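Long-range contacts in glycosyl hydrolase (Streptomyces cattleya, PDB 7LR8), which probably hydrolyses the beta-1,4-mannosidic bond of Man-beta-1,4-GlcNAc, the disaccharide from the N-glycan core, as a glycosidase of family GH5: residues B[132-137]-B[183-188]; B[144-148]-B[188-194]; B[194-198]-B[213-217]. The protein carries 1 engineered substitution. One frame throughout, in Å; residues are numbered along the deposited sequence.

The three contacts follow one part of a (beta/alpha)8 barrel from its outer helices toward the glycan pocket. Interaction 1 joins helices 122-139 and 170-187, which lie before and after strand 145-152 in the chain. Interaction 2, with its centre 9 Å away, pairs that strand with the segment leading into strand 194-196; it shares Ala188 with interaction 1, and the segments of the two alternate along the sequence. Interaction 3 comes next in series and shares Leu194 with interaction 2, their centres being 15 Å apart; it ties strand 194-196 to helix 211-216. Interactions 1 and 3, with centres 18 Å apart, do not touch. The series thus runs to Tyr198, which helps line the glycan pocket.

Interaction 1: residues B[132-137]-B[183-188]; sequences LRTLAA and ACERGA
Arg133, Gly187 and Ala136 bury the most surface where helix 132-137 packs on helix 183-187. The axes of these short segments approach to 7.3 Å and cross at -31°, running roughly the same way, and the CA atoms of Ala137 and Gly187 are only 4.1 Å apart. Glycine permits this approach: a CB on Gly187 would clash with Arg133 O and Ala136 CB, whereas its bare CA rests 3.7 Å from Arg133 O. Gly187 O in turn receives a CA-H...O contact from Ala137 CA at 3.1 Å. These are neighbouring outer helices of a (beta/alpha)8 barrel, before and after strand 145-152. Ala136 is small enough to put CB 3.6 Å from Cys184 O and 3.8 Å from the CB of Ala188, where the second helix ends and phi/psi turn extended (-137/82). Toward the N-terminal ends, Leu132 (mt) lays CD1 4.0 Å from Cys184 SG. Arg133, with chi1 to chi3 t, t, p, covers the edge of the contact with its aliphatic part, CG lying 3.5 Å from Ala183 O. Its guanidinium forms a salt bridge with Glu130, while NH1 donates to water 1 (2.8 Å), which makes a weak 3.0 Å bond to Arg186 O.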
ATOM      1  N   LEU B 132       2.244   7.817  16.341  1.00 17.57           N
ATOM      2  CA  LEU B 132       2.961   7.189  17.453  1.00 19.10           C
ATOM      3  C   LEU B 132       2.466   7.707  18.799  1.00 17.10           C
ATOM      4  O   LEU B 132       2.279   6.929  19.740  1.00 20.12           O
ATOM      5  CB  LEU B 132       4.466   7.424  17.327  1.00 18.57           C
ATOM      6  CG  LEU B 132       5.215   6.778  16.162  1.00 17.30           C
ATOM      7  CD1 LEU B 132       6.674   7.196  16.217  1.00 16.88           C
ATOM      8  CD2 LEU B 132       5.085   5.264  16.226  1.00 17.94           C
ATOM      9  N   ARG B 133       2.253   9.024  18.906  1.00 17.47           N
ATOM     10  CA  ARG B 133       1.694   9.589  20.125  1.00 17.75           C
ATOM     11  C   ARG B 133       0.334   8.980  20.443  1.00 17.24           C
ATOM     12  O   ARG B 133       0.029   8.697  21.609  1.00 17.81           O
ATOM     13  CB  ARG B 133       1.571  11.109  19.974  1.00 18.25           C
ATOM     14  CG  ARG B 133       1.327  11.839  21.298  1.00 20.76           C
ATOM     15  CD  ARG B 133       0.683  13.209  21.087  1.00 20.97           C
ATOM     16  NE  ARG B 133      -0.597  13.086  20.401  1.00 20.98           N
ATOM     17  CZ  ARG B 133      -1.739  12.758  20.996  1.00 22.81           C
ATOM     18  NH1 ARG B 133      -1.779  12.543  22.310  1.00 24.83           N
ATOM     19  NH2 ARG B 133      -2.842  12.642  20.268  1.00 22.02           N
ATOM     20  N   THR B 134      -0.502   8.805  19.416  1.00 17.90           N
ATOM     21  CA  THR B 134      -1.847   8.265  19.605  1.00 16.92           C
ATOM     22  C   THR B 134      -1.796   6.829  20.124  1.00 17.70           C
ATOM     23  O   THR B 134      -2.521   6.470  21.062  1.00 18.37           O
ATOM     24  CB  THR B 134      -2.628   8.338  18.287  1.00 17.01           C
ATOM     25  OG1 THR B 134      -2.883   9.713  17.961  1.00 17.77           O
ATOM     26  CG2 THR B 134      -3.978   7.642  18.402  1.00 20.83           C
ATOM     27  N   LEU B 135      -0.948   5.988  19.520  1.00 17.76           N
ATOM     28  CA  LEU B 135      -0.822   4.611  19.999  1.00 16.27           C
ATOM     29  C   LEU B 135      -0.348   4.583  21.441  1.00 18.01           C
ATOM     30  O   LEU B 135      -0.933   3.892  22.286  1.00 19.99           O
ATOM     31  CB  LEU B 135       0.142   3.811  19.117  1.00 16.37           C
ATOM     32  CG  LEU B 135      -0.286   3.597  17.663  1.00 18.39           C
ATOM     33  CD1 LEU B 135       0.541   2.483  17.033  1.00 16.77           C
ATOM     34  CD2 LEU B 135      -1.772   3.286  17.569  1.00 19.20           C
ATOM     35  N   ALA B 136       0.716   5.337  21.738  1.00 16.18           N
ATOM     36  CA  ALA B 136       1.273   5.344  23.085  1.00 21.01           C
ATOM     37  C   ALA B 136       0.258   5.840  24.105  1.00 19.51           C
ATOM     38  O   ALA B 136       0.132   5.257  25.185  1.00 19.29           O
ATOM     39  CB  ALA B 136       2.541   6.198  23.126  1.00 23.51           C
ATOM     40  N   ALA B 137      -0.471   6.924  23.792  1.00 18.16           N
ATOM     41  CA  ALA B 137      -1.444   7.446  24.745  1.00 20.99           C
ATOM     42  C   ALA B 137      -2.566   6.445  24.998  1.00 20.84           C
ATOM     43  O   ALA B 137      -3.075   6.334  26.124  1.00 20.04           O
ATOM     44  CB  ALA B 137      -2.011   8.784  24.239  1.00 20.15           C
ATOM     45  N   ALA B 183       7.517  12.119  20.482  1.00 18.61           N
ATOM     46  CA  ALA B 183       6.085  11.876  20.348  1.00 20.84           C
ATOM     47  C   ALA B 183       5.650  10.666  21.164  1.00 17.64           C
ATOM     48  O   ALA B 183       4.613  10.708  21.838  1.00 19.25           O
ATOM     49  CB  ALA B 183       5.715  11.688  18.880  1.00 20.63           C
ATOM     50  N   CYS B 184       6.445   9.595  21.141  1.00 19.05           N
ATOM     51  CA  CYS B 184       6.146   8.441  21.981  1.00 17.31           C
ATOM     52  C   CYS B 184       6.119   8.834  23.447  1.00 19.05           C
ATOM     53  O   CYS B 184       5.239   8.402  24.200  1.00 21.53           O
ATOM     54  CB  CYS B 184       7.183   7.338  21.765  1.00 18.67           C
ATOM     55  SG  CYS B 184       7.234   6.619  20.105  1.00 19.30           S
ATOM     56  N   GLU B 185       7.085   9.657  23.868  1.00 17.40           N
ATOM     57  CA  GLU B 185       7.173  10.061  25.265  1.00 24.88           C
ATOM     58  C   GLU B 185       5.996  10.953  25.666  1.00 24.00           C
ATOM     59  O   GLU B 185       5.467  10.814  26.774  1.00 24.25           O
ATOM     60  CB  GLU B 185       8.509  10.770  25.499  1.00 23.64           C
ATOM     61  CG  GLU B 185       8.709  11.267  26.912  1.00 26.84           C
ATOM     62  CD  GLU B 185       8.988  10.152  27.894  1.00 28.82           C
ATOM     63  OE1 GLU B 185       9.469   9.071  27.480  1.00 28.35           O
ATOM     64  OE2 GLU B 185       8.740  10.377  29.099  1.00 31.63           O
ATOM     65  N   ARG B 186       5.562  11.866  24.782  1.00 21.86           N
ATOM     66  CA  ARG B 186       4.368  12.653  25.084  1.00 25.70           C
ATOM     67  C   ARG B 186       3.148  11.753  25.254  1.00 23.01           C
ATOM     68  O   ARG B 186       2.301  12.003  26.123  1.00 24.97           O
ATOM     69  CB  ARG B 186       4.125  13.691  23.986  1.00 26.76           C
ATOM     70  CG  ARG B 186       5.188  14.768  23.937  1.00 27.16           C
ATOM     71  CD  ARG B 186       4.710  16.013  23.195  1.00 21.33           C
ATOM     72  NE  ARG B 186       4.291  15.748  21.821  1.00 21.05           N
ATOM     73  CZ  ARG B 186       5.120  15.554  20.806  1.00 21.84           C
ATOM     74  NH1 ARG B 186       6.430  15.566  21.007  1.00 26.18           N
ATOM     75  NH2 ARG B 186       4.637  15.330  19.593  1.00 19.94           N
ATOM     76  N   GLY B 187       3.051  10.691  24.451  1.00 21.70           N
ATOM     77  CA  GLY B 187       1.896   9.811  24.550  1.00 24.72           C
ATOM     78  C   GLY B 187       1.920   8.948  25.799  1.00 23.53           C
ATOM     79  O   GLY B 187       0.881   8.711  26.423  1.00 23.08           O
ATOM     80  N   ALA B 188       3.089   8.434  26.162  1.00 21.22           N
ATOM     81  CA  ALA B 188       3.225   7.548  27.319  1.00 22.14           C
ATOM     82  C   ALA B 188       4.466   7.940  28.103  1.00 22.15           C
ATOM     83  O   ALA B 188       5.528   7.311  27.984  1.00 23.24           O
ATOM     84  CB  ALA B 188       3.285   6.080  26.879  1.00 21.92           C
TER
HETATM   85  O   HOH W   1      -0.122  12.833  24.584  1.00 25.03           O

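Interaction 2: residues B[144-148]-B[188-194]; sequences NFLGM and APGRLHL
Strand 145-148 and the extended residues 192-194 run side by side in parallel register, Gly147 opposite Leu192 (CA-CA 4.5 Å) and Met148 opposite His193 (4.8 Å). Leu192 N donates to Leu146 O at 2.9 Å and Leu194 N to Met148 O at 3.0 Å. Gly147 adopts phi/psi 151/-168, which calls for glycine; a CB there would also strike Leu192 O, which its CA approaches to 3.3 Å in a CA-H...O contact. Ahead of the pairing, Ala188-Arg191 forms a type II turn with Gly190 at its positive-phi position. His193 (chi1 m) suits its bridging place because its two ring nitrogens play different parts: ND1 accepts from Met148 N at 3.1 Å, while NE2 donates to Ala188 O at 2.8 Å. Arg191 NE and NH1 hold Pro189 O at 2.9 and 2.8 Å. Phe145 (chi1 t) turns its ring edge to Ala188, CE2 to CB 3.8 Å. Beyond this pair, strand 145-152 bonds to strand 90-94 of the parallel barrel sheet, and Met148 packs between helices 122-139 and 170-187.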
ATOM      1  N   ASN B 144       0.877  -3.446  31.594  1.00 21.32           N
ATOM      2  CA  ASN B 144       1.777  -4.343  30.882  1.00 25.33           C
ATOM      3  C   ASN B 144       2.305  -3.738  29.585  1.00 19.89           C
ATOM      4  O   ASN B 144       3.040  -4.412  28.860  1.00 21.67           O
ATOM      5  CB  ASN B 144       1.078  -5.669  30.577  1.00 24.48           C
ATOM      6  CG  ASN B 144       0.015  -5.525  29.517  1.00 25.03           C
ATOM      7  OD1 ASN B 144      -0.843  -4.639  29.591  1.00 24.96           O
ATOM      8  ND2 ASN B 144       0.092  -6.363  28.485  1.00 21.00           N
ATOM      9  N   PHE B 145       1.951  -2.496  29.273  1.00 19.24           N
ATOM     10  CA  PHE B 145       2.505  -1.809  28.110  1.00 20.65           C
ATOM     11  C   PHE B 145       3.929  -1.359  28.418  1.00 21.52           C
ATOM     12  O   PHE B 145       4.150  -0.521  29.300  1.00 23.05           O
ATOM     13  CB  PHE B 145       1.610  -0.624  27.739  1.00 19.90           C
ATOM     14  CG  PHE B 145       2.144   0.246  26.638  1.00 21.94           C
ATOM     15  CD1 PHE B 145       2.464  -0.284  25.392  1.00 21.03           C
ATOM     16  CD2 PHE B 145       2.283   1.614  26.835  1.00 20.90           C
ATOM     17  CE1 PHE B 145       2.929   0.541  24.367  1.00 20.10           C
ATOM     18  CE2 PHE B 145       2.755   2.441  25.816  1.00 22.04           C
ATOM     19  CZ  PHE B 145       3.070   1.908  24.581  1.00 19.86           C
ATOM     20  N   LEU B 146       4.891  -1.924  27.693  1.00 21.84           N
ATOM     21  CA  LEU B 146       6.295  -1.594  27.904  1.00 24.13           C
ATOM     22  C   LEU B 146       6.629  -0.231  27.325  1.00 20.79           C
ATOM     23  O   LEU B 146       7.314   0.572  27.964  1.00 21.69           O
ATOM     24  CB  LEU B 146       7.193  -2.657  27.265  1.00 21.99           C
ATOM     25  CG  LEU B 146       7.227  -4.055  27.867  1.00 21.85           C
ATOM     26  CD1 LEU B 146       7.950  -5.006  26.912  1.00 22.34           C
ATOM     27  CD2 LEU B 146       7.911  -4.008  29.217  1.00 22.50           C
ATOM     28  N   GLY B 147       6.175   0.033  26.106  1.00 19.18           N
ATOM     29  CA  GLY B 147       6.498   1.259  25.413  1.00 20.55           C
ATOM     30  C   GLY B 147       6.485   0.996  23.921  1.00 22.33           C
ATOM     31  O   GLY B 147       6.038  -0.055  23.469  1.00 20.01           O
ATOM     32  N   MET B 148       6.998   1.970  23.176  1.00 17.67           N
ATOM     33  CA  MET B 148       7.006   1.933  21.718  1.00 17.91           C
ATOM     34  C   MET B 148       8.407   1.695  21.177  1.00 20.38           C
ATOM     35  O   MET B 148       9.388   2.209  21.721  1.00 19.71           O
ATOM     36  CB  MET B 148       6.501   3.256  21.123  1.00 18.14           C
ATOM     37  CG  MET B 148       5.156   3.733  21.598  1.00 17.73           C
ATOM     38  SD  MET B 148       3.824   2.666  21.064  1.00 19.55           S
ATOM     39  CE  MET B 148       3.958   2.738  19.288  1.00 17.62           C
ATOM     40  N   ALA B 188       3.089   8.434  26.162  1.00 21.22           N
ATOM     41  CA  ALA B 188       3.225   7.548  27.319  1.00 22.14           C
ATOM     42  C   ALA B 188       4.466   7.940  28.103  1.00 22.15           C
ATOM     43  O   ALA B 188       5.528   7.311  27.984  1.00 23.24           O
ATOM     44  CB  ALA B 188       3.285   6.080  26.879  1.00 21.92           C
ATOM     45  N   PRO B 189       4.361   8.964  28.949  1.00 22.05           N
ATOM     46  CA  PRO B 189       5.538   9.427  29.686  1.00 24.92           C
ATOM     47  C   PRO B 189       6.087   8.329  30.582  1.00 25.12           C
ATOM     48  O   PRO B 189       5.338   7.581  31.212  1.00 27.40           O
ATOM     49  CB  PRO B 189       5.001  10.609  30.506  1.00 29.04           C
ATOM     50  CG  PRO B 189       3.796  11.085  29.742  1.00 31.01           C
ATOM     51  CD  PRO B 189       3.188   9.830  29.174  1.00 23.10           C
ATOM     52  N   GLY B 190       7.410   8.210  30.597  1.00 23.30           N
ATOM     53  CA  GLY B 190       8.061   7.315  31.524  1.00 25.48           C
ATOM     54  C   GLY B 190       8.169   5.877  31.065  1.00 24.68           C
ATOM     55  O   GLY B 190       8.779   5.071  31.773  1.00 25.42           O
ATOM     56  N   ARG B 191       7.621   5.539  29.900  0.59 24.17           N
ATOM     57  CA  ARG B 191       7.686   4.175  29.402  0.59 24.23           C
ATOM     58  C   ARG B 191       8.945   3.991  28.551  0.59 24.80           C
ATOM     59  O   ARG B 191       9.724   4.923  28.329  0.59 24.67           O
ATOM     60  CB  ARG B 191       6.412   3.836  28.627  0.59 25.40           C
ATOM     61  CG  ARG B 191       5.396   2.996  29.404  0.59 18.57           C
ATOM     62  CD  ARG B 191       5.156   3.534  30.808  0.59 23.75           C
ATOM     63  NE  ARG B 191       4.564   4.866  30.801  0.59 25.40           N
ATOM     64  CZ  ARG B 191       3.257   5.104  30.835  0.59 24.21           C
ATOM     65  NH1 ARG B 191       2.801   6.356  30.840  0.59 20.90           N
ATOM     66  NH2 ARG B 191       2.402   4.089  30.866  0.59 22.93           N
ATOM     67  N   LEU B 192       9.149   2.765  28.072  1.00 21.98           N
ATOM     68  CA  LEU B 192      10.402   2.358  27.432  1.00 22.42           C
ATOM     69  C   LEU B 192      10.286   2.587  25.931  1.00 19.36           C
ATOM     70  O   LEU B 192       9.757   1.743  25.208  1.00 23.18           O
ATOM     71  CB  LEU B 192      10.702   0.895  27.743  1.00 19.40           C
ATOM     72  CG  LEU B 192      12.031   0.316  27.248  1.00 26.89           C
ATOM     73  CD1 LEU B 192      13.154   0.853  28.112  1.00 30.32           C
ATOM     74  CD2 LEU B 192      12.027  -1.218  27.252  1.00 25.27           C
ATOM     75  N   HIS B 193      10.779   3.728  25.454  1.00 20.94           N
ATOM     76  CA  HIS B 193      10.654   4.099  24.048  1.00 22.10           C
ATOM     77  C   HIS B 193      12.025   4.057  23.391  1.00 21.35           C
ATOM     78  O   HIS B 193      12.983   4.659  23.896  1.00 21.83           O
ATOM     79  CB  HIS B 193      10.020   5.486  23.886  1.00 19.28           C
ATOM     80  CG  HIS B 193       8.710   5.620  24.594  1.00 18.30           C
ATOM     81  ND1 HIS B 193       7.667   4.737  24.395  1.00 21.37           N
ATOM     82  CD2 HIS B 193       8.281   6.511  25.522  1.00 20.50           C
ATOM     83  CE1 HIS B 193       6.646   5.095  25.159  1.00 18.84           C
ATOM     84  NE2 HIS B 193       6.997   6.161  25.858  1.00 20.60           N
ATOM     85  N   LEU B 194      12.105   3.359  22.264  1.00 21.25           N
ATOM     86  CA  LEU B 194      13.361   3.102  21.583  1.00 16.98           C
ATOM     87  C   LEU B 194      13.109   3.058  20.081  1.00 18.87           C
ATOM     88  O   LEU B 194      11.970   3.133  19.612  1.00 19.35           O
ATOM     89  CB  LEU B 194      13.973   1.773  22.045  1.00 15.99           C
ATOM     90  CG  LEU B 194      13.106   0.553  21.713  1.00 17.90           C
ATOM     91  CD1 LEU B 194      13.964  -0.617  21.251  1.00 19.99           C
ATOM     92  CD2 LEU B 194      12.252   0.114  22.914  1.00 22.08           C
TER

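Interaction 3: residues B[194-198]-B[213-217]; sequences LHAEY and HSARI
In this (beta/alpha)8 barrel, the end of strand 194-196 is bound to the last turn of helix 211-216 by one buried histidine and three waters. CA atoms come closest at His195 and Ser214, 7.1 Å apart, so His195 has to span the gap with its ring (chi1 p, chi2 102°). His213 O accepts from His195 NE2 at 2.8 Å, and also takes the helical bond from Ile217 N at 3.1 Å. The other ring nitrogen of His195, ND1, donates to Glu197 OE1 at 2.6 Å, a short His-carboxylate bond; donation from both nitrogens is consistent with a charged imidazolium. Glu197 lies about 5 Å, side chain to side chain, from the engineered Ala153, probably the acid/base position of family GH5, while Tyr198 lines the glycan pocket. Ser214, small and buried, puts CA 3.5 Å from His195 NE2; water 2 bonds its O (2.9 Å) and His195 O (2.8 Å), and water 4 its OG (2.7 Å) and Glu197 N (3.0 Å). Ile217, where the helix has given way to extended phi/psi (-120/136), lays CB 4.0 Å from His195 NE2. Its O accepts from water 3 at 2.8 Å, which accepts from His195 N at 3.1 Å.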
ATOM      1  N   LEU B 194      12.105   3.359  22.264  1.00 21.25           N
ATOM      2  CA  LEU B 194      13.361   3.102  21.583  1.00 16.98           C
ATOM      3  C   LEU B 194      13.109   3.058  20.081  1.00 18.87           C
ATOM      4  O   LEU B 194      11.970   3.133  19.612  1.00 19.35           O
ATOM      5  CB  LEU B 194      13.973   1.773  22.045  1.00 15.99           C
ATOM      6  CG  LEU B 194      13.106   0.553  21.713  1.00 17.90           C
ATOM      7  CD1 LEU B 194      13.964  -0.617  21.251  1.00 19.99           C
ATOM      8  CD2 LEU B 194      12.252   0.114  22.914  1.00 22.08           C
ATOM      9  N   HIS B 195      14.186   2.885  19.328  1.00 18.01           N
ATOM     10  CA  HIS B 195      14.103   2.604  17.905  1.00 16.57           C
ATOM     11  C   HIS B 195      14.973   1.386  17.639  1.00 17.15           C
ATOM     12  O   HIS B 195      15.836   1.038  18.449  1.00 19.99           O
ATOM     13  CB  HIS B 195      14.540   3.821  17.064  1.00 18.53           C
ATOM     14  CG  HIS B 195      16.007   4.104  17.126  1.00 18.56           C
ATOM     15  ND1 HIS B 195      16.875   3.750  16.116  1.00 17.72           N
ATOM     16  CD2 HIS B 195      16.759   4.707  18.076  1.00 19.82           C
ATOM     17  CE1 HIS B 195      18.100   4.119  16.441  1.00 18.81           C
ATOM     18  NE2 HIS B 195      18.057   4.705  17.624  1.00 22.51           N
ATOM     19  N   ALA B 196      14.722   0.716  16.511  1.00 16.44           N
ATOM     20  CA  ALA B 196      15.301  -0.604  16.258  1.00 17.33           C
ATOM     21  C   ALA B 196      15.673  -0.691  14.789  1.00 19.92           C
ATOM     22  O   ALA B 196      14.790  -0.778  13.929  1.00 20.94           O
ATOM     23  CB  ALA B 196      14.324  -1.720  16.625  1.00 19.68           C
ATOM     24  N   GLU B 197      16.967  -0.676  14.505  1.00 19.84           N
ATOM     25  CA  GLU B 197      17.456  -0.647  13.131  1.00 18.53           C
ATOM     26  C   GLU B 197      18.133  -1.967  12.777  1.00 17.09           C
ATOM     27  O   GLU B 197      18.797  -2.580  13.622  1.00 20.57           O
ATOM     28  CB  GLU B 197      18.432   0.517  12.935  1.00 19.66           C
ATOM     29  CG  GLU B 197      17.941   1.866  13.513  1.00 18.53           C
ATOM     30  CD  GLU B 197      16.537   2.256  13.063  1.00 19.76           C
ATOM     31  OE1 GLU B 197      15.844   2.990  13.811  1.00 18.07           O
ATOM     32  OE2 GLU B 197      16.115   1.845  11.965  1.00 19.72           O
ATOM     33  N   TYR B 198      17.956  -2.410  11.532  1.00 18.03           N
ATOM     34  CA  TYR B 198      18.588  -3.655  11.106  1.00 17.97           C
ATOM     35  C   TYR B 198      20.088  -3.442  10.890  1.00 21.33           C
ATOM     36  O   TYR B 198      20.587  -2.315  10.908  1.00 18.38           O
ATOM     37  CB  TYR B 198      17.894  -4.218   9.866  1.00 20.20           C
ATOM     38  CG  TYR B 198      18.488  -3.858   8.519  1.00 22.02           C
ATOM     39  CD1 TYR B 198      18.214  -2.638   7.916  1.00 24.60           C
ATOM     40  CD2 TYR B 198      19.280  -4.774   7.826  1.00 22.45           C
ATOM     41  CE1 TYR B 198      18.738  -2.318   6.669  1.00 25.11           C
ATOM     42  CE2 TYR B 198      19.802  -4.468   6.581  1.00 19.04           C
ATOM     43  CZ  TYR B 198      19.525  -3.240   6.010  1.00 25.33           C
ATOM     44  OH  TYR B 198      20.056  -2.952   4.768  1.00 23.78           O
ATOM     45  N   HIS B 213      23.452   6.432  16.574  1.00 22.24           N
ATOM     46  CA  HIS B 213      22.004   6.609  16.701  1.00 19.79           C
ATOM     47  C   HIS B 213      21.388   5.491  17.533  1.00 22.80           C
ATOM     48  O   HIS B 213      20.533   5.743  18.392  1.00 23.49           O
ATOM     49  CB  HIS B 213      21.318   6.634  15.332  1.00 20.16           C
ATOM     50  CG  HIS B 213      21.702   7.777  14.441  1.00 23.72           C
ATOM     51  ND1 HIS B 213      21.705   7.660  13.067  1.00 24.57           N
ATOM     52  CD2 HIS B 213      22.037   9.062  14.709  1.00 23.93           C
ATOM     53  CE1 HIS B 213      22.056   8.813  12.528  1.00 24.47           C
ATOM     54  NE2 HIS B 213      22.260   9.682  13.501  1.00 25.59           N
ATOM     55  N   SER B 214      21.789   4.243  17.269  1.00 20.94           N
ATOM     56  CA  SER B 214      21.185   3.106  17.959  1.00 19.40           C
ATOM     57  C   SER B 214      21.537   3.093  19.444  1.00 19.06           C
ATOM     58  O   SER B 214      20.705   2.731  20.286  1.00 20.92           O
ATOM     59  CB  SER B 214      21.629   1.801  17.298  1.00 19.14           C
ATOM     60  OG  SER B 214      20.955   1.610  16.061  1.00 21.45           O
ATOM     61  N   ALA B 215      22.761   3.487  19.786  1.00 19.13           N
ATOM     62  CA  ALA B 215      23.252   3.403  21.154  1.00 24.20           C
ATOM     63  C   ALA B 215      23.083   4.696  21.943  1.00 20.95           C
ATOM     64  O   ALA B 215      23.291   4.693  23.161  1.00 26.14           O
ATOM     65  CB  ALA B 215      24.735   2.992  21.154  1.00 20.73           C
ATOM     66  N   ARG B 216      22.706   5.798  21.296  1.00 19.25           N
ATOM     67  CA  ARG B 216      22.606   7.072  21.997  1.00 22.60           C
ATOM     68  C   ARG B 216      21.258   7.768  21.856  1.00 25.98           C
ATOM     69  O   ARG B 216      21.060   8.823  22.475  1.00 32.13           O
ATOM     70  CB  ARG B 216      23.720   8.023  21.529  1.00 24.70           C
ATOM     71  CG  ARG B 216      25.106   7.460  21.772  1.00 27.35           C
ATOM     72  CD  ARG B 216      26.205   8.311  21.152  1.00 39.66           C
ATOM     73  NE  ARG B 216      27.463   7.568  21.104  1.00 46.43           N
ATOM     74  CZ  ARG B 216      28.564   7.979  20.481  1.00 51.94           C
ATOM     75  NH1 ARG B 216      28.580   9.144  19.842  1.00 48.26           N
ATOM     76  NH2 ARG B 216      29.654   7.220  20.499  1.00 52.09           N
ATOM     77  N   ILE B 217      20.333   7.229  21.062  1.00 20.25           N
ATOM     78  CA  ILE B 217      18.975   7.747  20.942  1.00 20.86           C
ATOM     79  C   ILE B 217      18.014   6.644  21.368  1.00 21.33           C
ATOM     80  O   ILE B 217      18.192   5.483  20.982  1.00 22.25           O
ATOM     81  CB  ILE B 217      18.678   8.215  19.501  1.00 26.34           C
ATOM     82  CG1 ILE B 217      19.722   9.233  19.033  1.00 24.11           C
ATOM     83  CG2 ILE B 217      17.306   8.831  19.404  1.00 24.25           C
ATOM     84  CD1 ILE B 217      19.495   9.717  17.611  1.00 23.28           C
TER
HETATM   85  O   HOH W   2      18.545   1.110  19.160  1.00 18.69           O
HETATM   86  O   HOH W   3      16.797   3.022  20.913  1.00 20.16           O
HETATM   87  O   HOH W   4      18.908  -0.043  16.695  1.00 19.63           O